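Local structure of ICChI, a glycosylated chitinase (Ipomoea carnea, 6IDN) at residues 87-98 against 133-144. The protein is a glycosylated plant enzyme with chitinase and lysozyme activity, probably cleaving the glycosidic bonds of chitin and of bacterial cell-wall glycan. Residues are numbered along the deposited sequence; the frame is centred on the assembly and turned at random. Where two conformers were deposited one is given.
Sequences LSSRDDAASVAQ and YYDTLAEQLWIL
L87 lays its CD1 methyl over one face of the Y134 ring, a CH-pi contact 3.9 Å from the ring centroid, while its CB rests 4.0 Å from CB of Y133. The Y133 ring turns one face to the backbone that leads into helix 90-103: S89 C lies over the ring centre, R90 N nearer the rim, and L87 O meets the edge in plane. With CG anti to the carbonyl carbon (chi1 -52°), Y133 is swung across the start of that helix, where S89 OG caps D92 N. Without the ring, as with an alanine here, the S88-R90 backbone would probably lose its aromatic cover and be freer to shift. R90, bent at chi3 (61°), crosses Y133 at about a right angle and brings one guanidinium face over T136. Its NH1 and NH2 reach E139 OE1 through separate waters in the guanidinium plane, and a third water donates to both R90 O and Q140 OE1. The two helices belong to the outer layer of the family 18 TIM barrel and cross at -44° with axes 8.3 Å apart. Small residues permit this approach: A93 CB packs 3.8 Å from T136 CG2, and A94 CB lies against the Q140 amide. A97 is a knob in the hole formed by L137, Q140, L141 and L144, its CB 3.7 Å from L137 CD1. On the barrel side, L137 touches F124 and L141 touches I122, both on strand 121-126. The Q98 side chain crosses that of L144 at about a right angle, OE1 lying 3.6 Å from L144 CD2.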
ATOM      1  N   LEU A  87      15.986  -5.070  -6.837  1.00 19.15           N
ATOM      2  CA  LEU A  87      16.195  -4.852  -8.259  1.00 17.05           C
ATOM      3  C   LEU A  87      17.685  -4.711  -8.519  1.00 18.99           C
ATOM      4  O   LEU A  87      18.394  -4.063  -7.748  1.00 22.52           O
ATOM      5  CB  LEU A  87      15.467  -3.596  -8.713  1.00 18.70           C
ATOM      6  CG  LEU A  87      13.977  -3.601  -8.376  1.00 18.88           C
ATOM      7  CD1 LEU A  87      13.415  -2.205  -8.548  1.00 19.86           C
ATOM      8  CD2 LEU A  87      13.217  -4.605  -9.251  1.00 17.07           C
ATOM      9  N   SER A  88      18.155  -5.298  -9.618  1.00 19.91           N
ATOM     10  CA  SER A  88      19.591  -5.355  -9.847  1.00 21.21           C
ATOM     11  C   SER A  88      20.111  -4.330 -10.856  1.00 21.37           C
ATOM     12  O   SER A  88      21.335  -4.134 -10.923  1.00 25.50           O
ATOM     13  CB  SER A  88      19.994  -6.770 -10.292  1.00 25.96           C
ATOM     14  OG  SER A  88      19.253  -7.181 -11.425  1.00 28.96           O
ATOM     15  N   SER A  89      19.236  -3.657 -11.608  1.00 22.70           N
ATOM     16  CA  SER A  89      19.665  -2.769 -12.688  1.00 26.17           C
ATOM     17  C   SER A  89      18.458  -2.011 -13.216  1.00 20.32           C
ATOM     18  O   SER A  89      17.311  -2.334 -12.896  1.00 19.84           O
ATOM     19  CB  SER A  89      20.309  -3.546 -13.829  1.00 23.11           C
ATOM     20  OG  SER A  89      19.329  -4.290 -14.520  1.00 22.13           O
ATOM     21  N   ARG A  90      18.721  -1.014 -14.069  1.00 19.41           N
ATOM     22  CA  ARG A  90      17.611  -0.320 -14.731  1.00 19.00           C
ATOM     23  C   ARG A  90      16.820  -1.280 -15.609  1.00 19.23           C
ATOM     24  O   ARG A  90      15.583  -1.217 -15.659  1.00 19.60           O
ATOM     25  CB  ARG A  90      18.125   0.844 -15.593  1.00 22.27           C
ATOM     26  CG  ARG A  90      18.768   2.027 -14.879  1.00 25.36           C
ATOM     27  CD  ARG A  90      19.105   3.148 -15.881  1.00 24.50           C
ATOM     28  NE  ARG A  90      17.881   3.608 -16.521  1.00 28.20           N
ATOM     29  CZ  ARG A  90      17.129   4.613 -16.084  1.00 26.26           C
ATOM     30  NH1 ARG A  90      17.492   5.315 -15.015  1.00 24.56           N
ATOM     31  NH2 ARG A  90      15.999   4.908 -16.721  1.00 22.08           N
ATOM     32  N   ASP A  91      17.515  -2.168 -16.326  0.55 22.43           N
ATOM     33  CA  ASP A  91      16.825  -3.131 -17.176  0.55 21.67           C
ATOM     34  C   ASP A  91      16.001  -4.108 -16.348  0.55 19.01           C
ATOM     35  O   ASP A  91      14.924  -4.541 -16.778  0.55 20.86           O
ATOM     36  CB  ASP A  91      17.837  -3.884 -18.045  0.55 25.29           C
ATOM     37  CG  ASP A  91      18.397  -3.026 -19.170  0.55 31.54           C
ATOM     38  OD1 ASP A  91      17.856  -1.926 -19.423  0.55 28.21           O
ATOM     39  OD2 ASP A  91      19.384  -3.456 -19.799  0.55 36.26           O
ATOM     40  N   ASP A  92      16.492  -4.474 -15.161  1.00 21.45           N
ATOM     41  CA  ASP A  92      15.729  -5.351 -14.279  1.00 18.35           C
ATOM     42  C   ASP A  92      14.460  -4.659 -13.826  1.00 19.68           C
ATOM     43  O   ASP A  92      13.388  -5.278 -13.753  1.00 19.47           O
ATOM     44  CB  ASP A  92      16.576  -5.742 -13.066  1.00 17.85           C
ATOM     45  CG  ASP A  92      15.928  -6.842 -12.221  1.00 21.72           C
ATOM     46  OD1 ASP A  92      15.394  -7.819 -12.801  1.00 23.47           O
ATOM     47  OD2 ASP A  92      15.953  -6.720 -10.977  1.00 21.38           O
ATOM     48  N   ALA A  93      14.563  -3.365 -13.530  1.00 19.91           N
ATOM     49  CA  ALA A  93      13.382  -2.603 -13.157  1.00 18.75           C
ATOM     50  C   ALA A  93      12.365  -2.596 -14.288  1.00 18.32           C
ATOM     51  O   ALA A  93      11.161  -2.745 -14.046  1.00 18.73           O
ATOM     52  CB  ALA A  93      13.783  -1.181 -12.760  1.00 18.20           C
ATOM     53  N   ALA A  94      12.823  -2.441 -15.540  1.00 18.69           N
ATOM     54  CA  ALA A  94      11.867  -2.450 -16.649  1.00 19.15           C
ATOM     55  C   ALA A  94      11.231  -3.826 -16.813  1.00 18.07           C
ATOM     56  O   ALA A  94      10.036  -3.928 -17.127  1.00 18.86           O
ATOM     57  CB  ALA A  94      12.532  -1.996 -17.958  1.00 16.09           C
ATOM     58  N   SER A  95      12.000  -4.896 -16.577  1.00 19.37           N
ATOM     59  CA  SER A  95      11.466  -6.248 -16.726  1.00 19.70           C
ATOM     60  C   SER A  95      10.403  -6.546 -15.675  1.00 22.14           C
ATOM     61  O   SER A  95       9.401  -7.212 -15.966  1.00 19.13           O
ATOM     62  CB  SER A  95      12.599  -7.278 -16.631  1.00 23.25           C
ATOM     63  OG  SER A  95      13.466  -7.204 -17.758  1.00 41.90           O
ATOM     64  N   VAL A  96      10.607  -6.065 -14.445  1.00 17.52           N
ATOM     65  CA  VAL A  96       9.622  -6.273 -13.386  1.00 14.04           C
ATOM     66  C   VAL A  96       8.364  -5.455 -13.662  1.00 13.74           C
ATOM     67  O   VAL A  96       7.242  -5.911 -13.401  1.00 16.62           O
ATOM     68  CB  VAL A  96      10.250  -5.927 -12.022  1.00 16.29           C
ATOM     69  CG1 VAL A  96       9.211  -5.922 -10.917  1.00 24.00           C
ATOM     70  CG2 VAL A  96      11.341  -6.932 -11.698  1.00 17.82           C
ATOM     71  N   ALA A  97       8.525  -4.236 -14.179  1.00 14.25           N
ATOM     72  CA  ALA A  97       7.352  -3.437 -14.520  1.00 14.40           C
ATOM     73  C   ALA A  97       6.504  -4.157 -15.547  1.00 16.06           C
ATOM     74  O   ALA A  97       5.271  -4.202 -15.443  1.00 17.00           O
ATOM     75  CB  ALA A  97       7.782  -2.069 -15.070  1.00 17.27           C
ATOM     76  N   GLN A  98       7.152  -4.741 -16.552  1.00 15.56           N
ATOM     77  CA  GLN A  98       6.412  -5.463 -17.587  1.00 15.59           C
ATOM     78  C   GLN A  98       5.705  -6.667 -16.993  1.00 18.29           C
ATOM     79  O   GLN A  98       4.550  -6.949 -17.327  1.00 17.47           O
ATOM     80  CB  GLN A  98       7.377  -5.886 -18.692  1.00 20.16           C
ATOM     81  CG  GLN A  98       6.687  -6.366 -19.916  1.00 36.84           C
ATOM     82  CD  GLN A  98       6.001  -5.244 -20.641  1.00 40.96           C
ATOM     83  OE1 GLN A  98       6.638  -4.296 -21.101  1.00 42.25           O
ATOM     84  NE2 GLN A  98       4.677  -5.317 -20.711  1.00 44.45           N
ATOM     85  N   TYR A 133      16.860   1.512  -7.754  1.00 19.18           N
ATOM     86  CA  TYR A 133      16.069   1.339  -8.989  1.00 17.97           C
ATOM     87  C   TYR A 133      14.560   1.300  -8.777  1.00 16.87           C
ATOM     88  O   TYR A 133      13.827   1.084  -9.756  1.00 17.47           O
ATOM     89  CB  TYR A 133      16.503   0.095  -9.777  1.00 17.75           C
ATOM     90  CG  TYR A 133      17.987   0.068 -10.013  1.00 19.99           C
ATOM     91  CD1 TYR A 133      18.597   1.037 -10.795  1.00 20.83           C
ATOM     92  CD2 TYR A 133      18.773  -0.911  -9.444  1.00 19.09           C
ATOM     93  CE1 TYR A 133      19.951   1.034 -10.994  1.00 22.94           C
ATOM     94  CE2 TYR A 133      20.126  -0.922  -9.628  1.00 21.16           C
ATOM     95  CZ  TYR A 133      20.718   0.040 -10.419  1.00 25.65           C
ATOM     96  OH  TYR A 133      22.088   0.024 -10.609  1.00 29.70           O
ATOM     97  N   TYR A 134      14.052   1.545  -7.565  1.00 14.59           N
ATOM     98  CA  TYR A 134      12.603   1.666  -7.408  1.00 14.49           C
ATOM     99  C   TYR A 134      12.076   2.932  -8.073  1.00 14.38           C
ATOM    100  O   TYR A 134      10.903   2.975  -8.489  1.00 16.23           O
ATOM    101  CB  TYR A 134      12.239   1.620  -5.917  1.00 14.33           C
ATOM    102  CG  TYR A 134      12.374   0.218  -5.370  1.00 13.58           C
ATOM    103  CD1 TYR A 134      11.503  -0.778  -5.779  1.00 15.84           C
ATOM    104  CD2 TYR A 134      13.383  -0.112  -4.471  1.00 15.60           C
ATOM    105  CE1 TYR A 134      11.625  -2.078  -5.304  1.00 15.88           C
ATOM    106  CE2 TYR A 134      13.515  -1.415  -3.997  1.00 16.29           C
ATOM    107  CZ  TYR A 134      12.633  -2.386  -4.409  1.00 17.03           C
ATOM    108  OH  TYR A 134      12.763  -3.671  -3.938  1.00 18.63           O
ATOM    109  N   ASP A 135      12.914   3.971  -8.187  1.00 15.02           N
ATOM    110  CA  ASP A 135      12.534   5.120  -9.005  1.00 15.23           C
ATOM    111  C   ASP A 135      12.313   4.710 -10.458  1.00 14.99           C
ATOM    112  O   ASP A 135      11.333   5.129 -11.091  1.00 15.28           O
ATOM    113  CB  ASP A 135      13.578   6.253  -8.904  1.00 16.17           C
ATOM    114  CG  ASP A 135      15.032   5.815  -9.131  1.00 19.38           C
ATOM    115  OD1 ASP A 135      15.361   4.614  -9.161  1.00 18.22           O
ATOM    116  OD2 ASP A 135      15.885   6.740  -9.248  1.00 21.09           O
ATOM    117  N   THR A 136      13.208   3.884 -11.002  1.00 15.23           N
ATOM    118  CA  THR A 136      13.068   3.408 -12.377  1.00 13.01           C
ATOM    119  C   THR A 136      11.838   2.512 -12.523  1.00 14.17           C
ATOM    120  O   THR A 136      11.093   2.625 -13.505  1.00 14.95           O
ATOM    121  CB  THR A 136      14.356   2.676 -12.796  1.00 12.86           C
ATOM    122  OG1 THR A 136      15.489   3.550 -12.595  1.00 24.22           O
ATOM    123  CG2 THR A 136      14.316   2.247 -14.257  1.00 14.70           C
ATOM    124  N   LEU A 137      11.574   1.649 -11.530  1.00 13.24           N
ATOM    125  CA  LEU A 137      10.375   0.811 -11.586  1.00 13.86           C
ATOM    126  C   LEU A 137       9.116   1.670 -11.654  1.00 15.09           C
ATOM    127  O   LEU A 137       8.219   1.400 -12.466  1.00 14.11           O
ATOM    128  CB  LEU A 137      10.331  -0.149 -10.380  1.00 13.56           C
ATOM    129  CG  LEU A 137       9.097  -1.052 -10.239  1.00 15.68           C
ATOM    130  CD1 LEU A 137       8.911  -1.912 -11.504  1.00 15.23           C
ATOM    131  CD2 LEU A 137       9.198  -1.914  -8.993  1.00 14.21           C
ATOM    132  N   ALA A 138       9.036   2.722 -10.825  1.00 12.94           N
ATOM    133  CA  ALA A 138       7.869   3.599 -10.871  1.00 13.80           C
ATOM    134  C   ALA A 138       7.752   4.277 -12.229  1.00 13.39           C
ATOM    135  O   ALA A 138       6.649   4.394 -12.780  1.00 15.38           O
ATOM    136  CB  ALA A 138       7.940   4.647  -9.757  1.00 16.84           C
ATOM    137  N   GLU A 139       8.884   4.739 -12.774  1.00 13.63           N
ATOM    138  CA  GLU A 139       8.871   5.406 -14.072  1.00 13.34           C
ATOM    139  C   GLU A 139       8.443   4.444 -15.176  1.00 15.60           C
ATOM    140  O   GLU A 139       7.687   4.813 -16.081  1.00 17.19           O
ATOM    141  CB  GLU A 139      10.268   5.991 -14.347  1.00 13.72           C
ATOM    142  CG  GLU A 139      10.555   7.286 -13.518  1.00 15.87           C
ATOM    143  CD  GLU A 139      12.000   7.757 -13.590  1.00 18.92           C
ATOM    144  OE1 GLU A 139      12.876   6.962 -13.996  1.00 21.71           O
ATOM    145  OE2 GLU A 139      12.270   8.936 -13.263  1.00 20.28           O
ATOM    146  N   GLN A 140       8.909   3.195 -15.122  1.00 15.03           N
ATOM    147  CA  GLN A 140       8.531   2.261 -16.176  1.00 14.53           C
ATOM    148  C   GLN A 140       7.069   1.846 -16.076  1.00 13.96           C
ATOM    149  O   GLN A 140       6.427   1.638 -17.113  1.00 16.50           O
ATOM    150  CB  GLN A 140       9.447   1.037 -16.140  1.00 16.43           C
ATOM    151  CG  GLN A 140      10.911   1.362 -16.424  1.00 17.18           C
ATOM    152  CD  GLN A 140      11.217   1.682 -17.888  1.00 19.15           C
ATOM    153  OE1 GLN A 140      12.332   2.074 -18.215  1.00 26.21           O
ATOM    154  NE2 GLN A 140      10.239   1.518 -18.766  1.00 20.47           N
ATOM    155  N   LEU A 141       6.533   1.732 -14.857  1.00 13.52           N
ATOM    156  CA  LEU A 141       5.089   1.505 -14.709  1.00 14.45           C
ATOM    157  C   LEU A 141       4.280   2.689 -15.231  1.00 18.02           C
ATOM    158  O   LEU A 141       3.226   2.507 -15.855  1.00 16.92           O
ATOM    159  CB  LEU A 141       4.751   1.255 -13.242  1.00 13.04           C
ATOM    160  CG  LEU A 141       5.182  -0.111 -12.719  1.00 14.51           C
ATOM    161  CD1 LEU A 141       5.115  -0.143 -11.195  1.00 14.80           C
ATOM    162  CD2 LEU A 141       4.320  -1.217 -13.291  1.00 16.14           C
ATOM    163  N   TRP A 142       4.735   3.913 -14.960  1.00 14.21           N
ATOM    164  CA  TRP A 142       4.046   5.101 -15.463  1.00 11.66           C
ATOM    165  C   TRP A 142       3.976   5.073 -16.983  1.00 14.75           C
ATOM    166  O   TRP A 142       2.931   5.368 -17.573  1.00 15.86           O
ATOM    167  CB  TRP A 142       4.787   6.343 -14.956  1.00 15.14           C
ATOM    168  CG  TRP A 142       4.217   7.712 -15.277  1.00 14.49           C
ATOM    169  CD1 TRP A 142       3.435   8.493 -14.465  1.00 17.35           C
ATOM    170  CD2 TRP A 142       4.477   8.499 -16.451  1.00 14.04           C
ATOM    171  NE1 TRP A 142       3.152   9.687 -15.084  1.00 17.36           N
ATOM    172  CE2 TRP A 142       3.775   9.714 -16.307  1.00 16.13           C
ATOM    173  CE3 TRP A 142       5.195   8.276 -17.632  1.00 17.19           C
ATOM    174  CZ2 TRP A 142       3.805  10.711 -17.278  1.00 18.39           C
ATOM    175  CZ3 TRP A 142       5.229   9.272 -18.591  1.00 20.20           C
ATOM    176  CH2 TRP A 142       4.530  10.466 -18.416  1.00 18.67           C
ATOM    177  N   ILE A 143       5.089   4.711 -17.636  1.00 13.69           N
ATOM    178  CA  ILE A 143       5.091   4.605 -19.090  1.00 13.00           C
ATOM    179  C   ILE A 143       4.113   3.531 -19.556  1.00 15.82           C
ATOM    180  O   ILE A 143       3.374   3.732 -20.526  1.00 16.68           O
ATOM    181  CB  ILE A 143       6.513   4.326 -19.597  1.00 16.15           C
ATOM    182  CG1 ILE A 143       7.390   5.557 -19.353  1.00 13.96           C
ATOM    183  CG2 ILE A 143       6.492   3.965 -21.074  1.00 17.85           C
ATOM    184  CD1 ILE A 143       8.875   5.261 -19.521  1.00 17.46           C
ATOM    185  N   LEU A 144       4.096   2.374 -18.885  1.00 14.76           N
ATOM    186  CA  LEU A 144       3.198   1.297 -19.315  1.00 15.84           C
ATOM    187  C   LEU A 144       1.739   1.731 -19.241  1.00 17.70           C
ATOM    188  O   LEU A 144       0.926   1.381 -20.115  1.00 16.84           O
ATOM    189  CB  LEU A 144       3.435   0.045 -18.466  1.00 14.90           C
ATOM    190  CG  LEU A 144       4.668  -0.774 -18.870  1.00 17.03           C
ATOM    191  CD1 LEU A 144       5.130  -1.663 -17.725  1.00 21.66           C
ATOM    192  CD2 LEU A 144       4.371  -1.629 -20.119  1.00 21.42           C
TER
HETATM  193  O   HOH W   1      15.594   7.241 -13.679  1.00 20.45           O
HETATM  194  O   HOH W   2      13.462   6.411 -16.548  1.00 21.89           O
HETATM  195  O   HOH W   3      14.803   0.925 -17.498  1.00 29.52           O